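Local coordinates for Cro protein (Xylella fastidiosa, PDB 3BD1), which probably binds operator DNA through a helix-turn-helix and acts as a prophage transcription factor of the Cro type, at residues R47-N50 and G51-I54. Sequence-based numbering, arbitrary orientation.
Sequences RVTN and GAVI
Thr49 and Ala52 close a type I' beta turn, with Asn50 and Gly51 at its two corners. The chain is continuous here and reverses just after helix 42-48. Ala52 N donates to Thr49 O at 3.0 Å, with an N-H...O angle of 158°. Asn50 and Gly51 both have positive phi, a backbone region glycine enters easily. The helical backbone angles stop at Thr49. Asn50 N still reaches back to Arg47 O at 3.0 Å, and Gly51 N bonds to Glu46 O. These two bonds form a Schellman motif, with Asn50 as the C-prime residue. The motif ends the helix and passes the chain into the short loop before helix 55-58, where Ile54 takes the N-cap position.

The Thr49 side chain starts out toward the returning arm of the turn, residues 52-53. Its OG1 lies between its own backbone N and carbonyl carbon (chi1 69°). From there it accepts a weak but nearly straight bond from Val53 N, 3.4 Å away. The same hydroxyl has a stronger partner in Ile45 O, one turn back in the helix. This buried oxygen therefore links the end of the helix to the loop. The side chains of Val53 and Thr49 cross at about a right angle, and Val53 CG2 comes to 3.7 Å from Thr49 OG1. Val53 CG2 is also 4.2 Å from Thr49 CG2. On the turn itself, Ala52 CB sits 3.3 Å from Thr49 O and 4.1 Å from Thr49 CB. Helix 3-11 packs against this group: Thr49 touches Ala7 and Leu11, and Val53 touches Ile6. Asn50 packs on Gly12 of a second subunit.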
loop_
_atom_site.group_PDB
_atom_site.type_symbol
_atom_site.label_atom_id
_atom_site.label_comp_id
_atom_site.label_asym_id
_atom_site.label_seq_id
_atom_site.Cartn_x
_atom_site.Cartn_y
_atom_site.Cartn_z
ATOM N N ARG A 47 -8.740 -4.083 -14.593
ATOM C CA ARG A 47 -8.019 -3.506 -15.724
ATOM C C ARG A 47 -6.758 -2.732 -15.320
ATOM O O ARG A 47 -5.689 -2.916 -15.916
ATOM C CB ARG A 47 -8.959 -2.606 -16.518
ATOM C CG ARG A 47 -10.022 -3.367 -17.286
ATOM C CD ARG A 47 -10.968 -2.434 -18.023
ATOM N NE ARG A 47 -11.905 -3.199 -18.844
ATOM C CZ ARG A 47 -13.006 -2.688 -19.386
ATOM N NH1 ARG A 47 -13.328 -1.420 -19.190
ATOM N NH2 ARG A 47 -13.794 -3.469 -20.115
ATOM N N VAL A 48 -6.883 -1.827 -14.351
ATOM C CA VAL A 48 -5.737 -0.998 -13.986
ATOM C C VAL A 48 -4.620 -1.777 -13.321
ATOM O O VAL A 48 -3.461 -1.350 -13.361
ATOM C CB VAL A 48 -6.124 0.224 -13.144
ATOM C CG1 VAL A 48 -7.134 1.111 -13.897
ATOM C CG2 VAL A 48 -6.607 -0.104 -11.717
ATOM N N THR A 49 -4.992 -2.886 -12.672
ATOM C CA THR A 49 -3.981 -3.766 -12.081
ATOM C C THR A 49 -3.418 -4.793 -13.053
ATOM O O THR A 49 -2.645 -5.683 -12.677
ATOM C CB THR A 49 -4.559 -4.516 -10.861
ATOM O OG1 THR A 49 -5.545 -5.461 -11.285
ATOM C CG2 THR A 49 -5.025 -3.588 -9.723
ATOM N N ASN A 50 -3.821 -4.675 -14.327
ATOM C CA ASN A 50 -3.374 -5.626 -15.350
ATOM C C ASN A 50 -3.693 -7.073 -14.985
ATOM O O ASN A 50 -2.942 -7.996 -15.315
ATOM C CB ASN A 50 -1.899 -5.506 -15.638
ATOM C CG ASN A 50 -1.462 -6.105 -16.979
ATOM O OD1 ASN A 50 -0.350 -6.679 -17.110
ATOM N ND2 ASN A 50 -2.330 -5.966 -17.953
ATOM N N GLY A 51 -4.818 -7.242 -14.294
ATOM C CA GLY A 51 -5.260 -8.570 -13.910
ATOM C C GLY A 51 -4.570 -9.170 -12.689
ATOM O O GLY A 51 -4.761 -10.374 -12.395
ATOM N N ALA A 52 -3.805 -8.369 -11.948
ATOM C CA ALA A 52 -3.155 -8.849 -10.721
ATOM C C ALA A 52 -4.232 -9.227 -9.712
ATOM O O ALA A 52 -4.005 -10.127 -8.915
ATOM C CB ALA A 52 -2.271 -7.799 -10.107
ATOM N N VAL A 53 -5.376 -8.559 -9.792
ATOM C CA VAL A 53 -6.591 -9.021 -9.120
ATOM C C VAL A 53 -7.670 -9.061 -10.162
ATOM O O VAL A 53 -7.663 -8.307 -11.144
ATOM C CB VAL A 53 -6.997 -8.138 -7.962
ATOM C CG1 VAL A 53 -5.909 -8.153 -6.880
ATOM C CG2 VAL A 53 -7.345 -6.767 -8.365
ATOM N N ILE A 54 -8.606 -9.977 -9.954
ATOM C CA ILE A 54 -9.749 -10.135 -10.833
ATOM C C ILE A 54 -11.039 -9.902 -10.082
ATOM O O ILE A 54 -11.090 -9.922 -8.862
ATOM C CB ILE A 54 -9.752 -11.481 -11.574
ATOM C CG1 ILE A 54 -9.896 -12.647 -10.600
ATOM C CG2 ILE A 54 -8.484 -11.596 -12.421
ATOM C CD1 ILE A 54 -10.172 -13.948 -11.326
#